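Local coordinates for USP37 protein (Homo sapiens, PDB 3U12) that probably removes ubiquitin from proteins as a cysteine-type deubiquitinase, of which this chain is the N-terminal pleckstrin homology (PH) domain, at residues Val76-Ser81 and Glu110-Leu115; Arg87-Leu90 and Ser96-Ser99. One frame throughout, in Å; residues are numbered along the deposited sequence.

Contact 1: Val76-Ser81 and Glu110-Leu115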
loop_
_atom_site.group_PDB
_atom_site.type_symbol
_atom_site.label_atom_id
_atom_site.label_comp_id
_atom_site.label_asym_id
_atom_site.label_seq_id
_atom_site.Cartn_x
_atom_site.Cartn_y
_atom_site.Cartn_z
ATOM N N VAL A 76 -0.737 9.066 4.174
ATOM C CA VAL A 76 -1.213 8.520 2.902
ATOM C C VAL A 76 -1.449 9.678 1.937
ATOM O O VAL A 76 -2.194 10.612 2.248
ATOM C CB VAL A 76 -2.466 7.597 2.997
ATOM C CG1 VAL A 76 -2.641 6.799 1.708
ATOM C CG2 VAL A 76 -2.394 6.653 4.193
ATOM N N VAL A 77 -0.776 9.639 0.790
ATOM C CA VAL A 77 -0.877 10.679 -0.227
ATOM C C VAL A 77 -1.266 10.015 -1.547
ATOM O O VAL A 77 -0.744 8.944 -1.867
ATOM C CB VAL A 77 0.465 11.489 -0.367
ATOM C CG1 VAL A 77 0.381 12.541 -1.472
ATOM C CG2 VAL A 77 0.865 12.155 0.950
ATOM N N LEU A 78 -2.171 10.657 -2.304
ATOM C CA LEU A 78 -2.552 10.272 -3.660
ATOM C C LEU A 78 -2.079 11.371 -4.582
ATOM O O LEU A 78 -2.251 12.552 -4.272
ATOM C CB LEU A 78 -4.072 10.135 -3.861
ATOM C CG LEU A 78 -4.817 8.944 -3.284
ATOM C CD1 LEU A 78 -6.259 8.969 -3.745
ATOM C CD2 LEU A 78 -4.213 7.642 -3.717
ATOM N N ARG A 79 -1.511 10.995 -5.723
ATOM C CA ARG A 79 -1.058 11.938 -6.744
ATOM C C ARG A 79 -1.551 11.473 -8.120
ATOM O O ARG A 79 -1.592 10.259 -8.345
ATOM C CB ARG A 79 0.476 12.095 -6.723
ATOM C CG ARG A 79 1.015 12.871 -5.508
ATOM C CD ARG A 79 0.824 14.373 -5.602
ATOM N NE ARG A 79 0.930 15.023 -4.294
ATOM C CZ ARG A 79 -0.103 15.501 -3.603
ATOM N NH1 ARG A 79 -1.336 15.410 -4.086
ATOM N NH2 ARG A 79 0.090 16.076 -2.422
ATOM N N PRO A 80 -1.970 12.387 -9.040
ATOM C CA PRO A 80 -2.431 11.929 -10.367
ATOM C C PRO A 80 -1.328 11.197 -11.127
ATOM O O PRO A 80 -0.164 11.591 -11.049
ATOM C CB PRO A 80 -2.853 13.230 -11.077
ATOM C CG PRO A 80 -3.033 14.236 -9.980
ATOM C CD PRO A 80 -2.014 13.859 -8.941
ATOM N N SER A 81 -1.687 10.113 -11.822
ATOM C CA SER A 81 -0.735 9.283 -12.564
ATOM C C SER A 81 -1.218 9.038 -13.997
ATOM O O SER A 81 -1.209 7.903 -14.487
ATOM C CB SER A 81 -0.517 7.968 -11.823
ATOM O OG SER A 81 0.428 7.159 -12.499
ATOM N N GLU A 110 -10.634 4.627 -2.667
ATOM C CA GLU A 110 -11.251 3.695 -1.729
ATOM C C GLU A 110 -10.185 3.172 -0.748
ATOM O O GLU A 110 -10.427 3.139 0.464
ATOM C CB GLU A 110 -11.935 2.550 -2.490
ATOM C CG GLU A 110 -12.637 1.551 -1.585
ATOM C CD GLU A 110 -13.212 0.307 -2.234
ATOM O OE1 GLU A 110 -13.051 0.128 -3.464
ATOM O OE2 GLU A 110 -13.835 -0.491 -1.498
HETATM N N MSE A 111 -8.994 2.803 -1.270
HETATM C CA MSE A 111 -7.867 2.337 -0.444
HETATM C C MSE A 111 -7.420 3.452 0.501
HETATM O O MSE A 111 -7.218 3.170 1.668
HETATM C CB MSE A 111 -6.700 1.808 -1.294
HETATM C CG MSE A 111 -5.532 1.270 -0.462
HETATM SE SE MSE A 111 -6.031 -0.223 0.696
HETATM C CE MSE A 111 -5.784 -1.710 -0.683
ATOM N N ARG A 112 -7.264 4.686 0.011
ATOM C CA ARG A 112 -6.875 5.843 0.834
ATOM C C ARG A 112 -7.885 6.074 1.976
ATOM O O ARG A 112 -7.468 6.279 3.118
ATOM C CB ARG A 112 -6.753 7.120 -0.016
ATOM C CG ARG A 112 -6.061 8.280 0.716
ATOM C CD ARG A 112 -7.024 9.357 1.189
ATOM N NE ARG A 112 -7.274 10.356 0.152
ATOM C CZ ARG A 112 -8.323 10.348 -0.664
ATOM N NH1 ARG A 112 -8.468 11.298 -1.577
ATOM N NH2 ARG A 112 -9.240 9.392 -0.568
ATOM N N LEU A 113 -9.195 6.020 1.663
ATOM C CA LEU A 113 -10.263 6.183 2.650
ATOM C C LEU A 113 -10.132 5.106 3.741
ATOM O O LEU A 113 -10.127 5.439 4.920
ATOM C CB LEU A 113 -11.634 6.098 1.952
ATOM C CG LEU A 113 -12.872 6.326 2.792
ATOM C CD1 LEU A 113 -12.848 7.683 3.414
ATOM C CD2 LEU A 113 -14.109 6.237 1.932
ATOM N N PHE A 114 -9.894 3.845 3.335
ATOM C CA PHE A 114 -9.709 2.759 4.276
ATOM C C PHE A 114 -8.457 2.985 5.130
ATOM O O PHE A 114 -8.498 2.789 6.356
ATOM C CB PHE A 114 -9.658 1.391 3.564
ATOM C CG PHE A 114 -9.423 0.252 4.531
ATOM C CD1 PHE A 114 -10.462 -0.250 5.305
ATOM C CD2 PHE A 114 -8.149 -0.288 4.701
ATOM C CE1 PHE A 114 -10.239 -1.294 6.213
ATOM C CE2 PHE A 114 -7.931 -1.324 5.609
ATOM C CZ PHE A 114 -8.973 -1.797 6.378
ATOM N N LEU A 115 -7.356 3.407 4.492
ATOM C CA LEU A 115 -6.099 3.620 5.211
ATOM C C LEU A 115 -6.216 4.776 6.196
ATOM O O LEU A 115 -5.660 4.704 7.291
ATOM C CB LEU A 115 -4.926 3.837 4.233
ATOM C CG LEU A 115 -4.522 2.608 3.417
ATOM C CD1 LEU A 115 -3.545 3.016 2.298
ATOM C CD2 LEU A 115 -3.936 1.486 4.330
#
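Val76 and Leu115 form the apolar side of this strand-to-helix contact. The CG2 methyl of Val76 rests on CB of Leu115 at 3.8 Å. The CG1 methyl of the same valine meets CD1 of Leu115 at 3.9 Å. The two side chains cross at about a right angle, and both branches of the valine are used. CG1 lies anti to the backbone N (chi1 -165°), which also lets this methyl reach CG of Arg112 at 3.9 Å.

The second kind of contact is aliphatic carbon against a guanidinium. The Arg112 chain bends at chi2 and chi3, and its guanidinium comes to lie beside Leu78. The CD1 methyl of Leu78 sits over one face of the guanidinium, offset toward its rim, 3.9 Å from NH1 of Arg112. This is packing on a flat cation, and no hydrogen bond joins the two segments. Arg112 has two deposited conformers, so its contact with Leu78 holds for one of them and is less certain.

The axes of strand segment 76-80 and helix segment 110-115 run nearly antiparallel, at 165°, and approach to 9.1 Å. Leu88 of the next strand touches both Leu78 and Leu115, and Met111 touches Ile45 and Leu88. The arrangement is characteristic of the PH fold, in which a C-terminal helix packs across one open end of a curled, strongly bent antiparallel sheet.

Contact 2: Arg87-Leu90 and Ser96-Ser99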
loop_
_atom_site.group_PDB
_atom_site.type_symbol
_atom_site.label_atom_id
_atom_site.label_comp_id
_atom_site.label_asym_id
_atom_site.label_seq_id
_atom_site.Cartn_x
_atom_site.Cartn_y
_atom_site.Cartn_z
ATOM N N ARG A 87 -1.415 7.520 -8.128
ATOM C CA ARG A 87 -0.294 6.926 -7.428
ATOM C C ARG A 87 -0.609 7.075 -5.965
ATOM O O ARG A 87 -0.952 8.170 -5.517
ATOM C CB ARG A 87 1.033 7.618 -7.770
ATOM C CG ARG A 87 2.237 6.846 -7.215
ATOM C CD ARG A 87 3.555 7.546 -7.490
ATOM N NE ARG A 87 3.995 7.373 -8.874
ATOM C CZ ARG A 87 5.211 7.669 -9.321
ATOM N NH1 ARG A 87 6.135 8.143 -8.492
ATOM N NH2 ARG A 87 5.522 7.473 -10.594
ATOM N N LEU A 88 -0.540 5.978 -5.230
ATOM C CA LEU A 88 -0.818 5.980 -3.805
ATOM C C LEU A 88 0.494 5.806 -3.065
ATOM O O LEU A 88 1.229 4.855 -3.327
ATOM C CB LEU A 88 -1.822 4.854 -3.458
ATOM C CG LEU A 88 -2.304 4.800 -2.007
ATOM C CD1 LEU A 88 -3.770 4.381 -1.942
ATOM C CD2 LEU A 88 -1.433 3.830 -1.176
HETATM N N MSE A 89 0.764 6.698 -2.121
HETATM C CA MSE A 89 2.004 6.656 -1.346
HETATM C C MSE A 89 1.691 6.574 0.134
HETATM O O MSE A 89 1.038 7.448 0.700
HETATM C CB MSE A 89 2.885 7.870 -1.690
HETATM C CG MSE A 89 3.419 7.791 -3.103
HETATM SE SE MSE A 89 3.855 9.507 -3.828
HETATM C CE MSE A 89 5.444 9.015 -4.809
ATOM N N LEU A 90 2.074 5.466 0.713
ATOM C CA LEU A 90 1.845 5.134 2.110
ATOM C C LEU A 90 3.155 5.176 2.881
ATOM O O LEU A 90 4.055 4.386 2.596
ATOM C CB LEU A 90 1.254 3.714 2.171
ATOM C CG LEU A 90 1.038 3.071 3.548
ATOM C CD1 LEU A 90 0.039 3.852 4.391
ATOM C CD2 LEU A 90 0.588 1.623 3.395
ATOM N N SER A 96 8.923 3.197 6.720
ATOM C CA SER A 96 8.763 2.415 5.498
ATOM C C SER A 96 7.885 3.254 4.540
ATOM O O SER A 96 6.934 3.920 4.978
ATOM C CB SER A 96 8.060 1.098 5.773
ATOM O OG SER A 96 8.714 0.341 6.774
ATOM N N PHE A 97 8.266 3.289 3.266
ATOM C CA PHE A 97 7.555 4.039 2.241
ATOM C C PHE A 97 7.155 3.059 1.150
ATOM O O PHE A 97 8.022 2.422 0.552
ATOM C CB PHE A 97 8.459 5.121 1.664
ATOM C CG PHE A 97 7.787 6.047 0.675
ATOM C CD1 PHE A 97 6.781 6.914 1.081
ATOM C CD2 PHE A 97 8.191 6.078 -0.656
ATOM C CE1 PHE A 97 6.168 7.775 0.168
ATOM C CE2 PHE A 97 7.597 6.961 -1.564
ATOM C CZ PHE A 97 6.599 7.812 -1.143
ATOM N N LEU A 98 5.850 2.921 0.922
ATOM C CA LEU A 98 5.280 2.019 -0.074
ATOM C C LEU A 98 4.559 2.811 -1.125
ATOM O O LEU A 98 3.659 3.597 -0.801
ATOM C CB LEU A 98 4.296 1.025 0.572
ATOM C CG LEU A 98 4.898 -0.056 1.498
ATOM C CD1 LEU A 98 5.181 0.489 2.889
ATOM C CD2 LEU A 98 3.948 -1.205 1.653
ATOM N N SER A 99 4.922 2.587 -2.384
ATOM C CA SER A 99 4.287 3.261 -3.508
ATOM C C SER A 99 3.678 2.275 -4.488
ATOM O O SER A 99 4.235 1.205 -4.734
ATOM C CB SER A 99 5.281 4.169 -4.216
ATOM O OG SER A 99 5.600 5.249 -3.362
#
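Leu88 begins the pairing through its backbone: its O receives a CA-H...O contact from Ser99 CA at 3.5 Å. Met89, a selenomethionine here, forms a non-hydrogen-bonded antiparallel pair with Ser99. In the conformer given, its CG lies 3.4 Å from Ser99 OG, a buried hydroxyl without a partner in the model; a second conformer makes this doubtful. The same CG meets CZ of Phe97 at 3.7 Å. With its CG anti to the backbone N (chi1 -175°), Phe97 carries CE1 and CZ of its ring up to CB and CG of Met89, at an oblique approach. A serine in place of Phe97 would probably leave this flank of the Met89 chain uncovered and its selenium end freer to turn. Leu90 closes the register as a hydrogen-bonded pair with Leu98. Leu90 N donates to Leu98 O at 2.9 Å, and Leu98 N returns the bond to Leu90 O at 2.9 Å, both nearly straight at the hydrogen. The two leucines share the sheet face opposite to Met89 and Ser99, and both touch Leu54 of strand 51-58. Strands 85-92 and 97-104 form a beta hairpin, flanked in the sheet by strand 73-80 beside the first and strand 25-30 beside the second.

How the contacts relate
Contact 2 is the more buried of the two, with five of its seven touching residues buried. Contact 1 is partly buried, with one of four. Their chemistry follows their place. Contact 2 joins neighbouring strands by backbone hydrogen bonds, with apolar side chains added. Contact 1 joins a strand to a helix by side chains alone, and one of its partners is the charged Arg112. The two meet at strands 73-80 and 85-92, which are sheet neighbours. Val77 O is probably hydrogen-bonded to Met89 N at 2.7 Å, and Val76 CG2 packs on Leu90 CD1 at 3.7 Å. Strand 97-104 of contact 2 leads directly into helix 105-119 of contact 1.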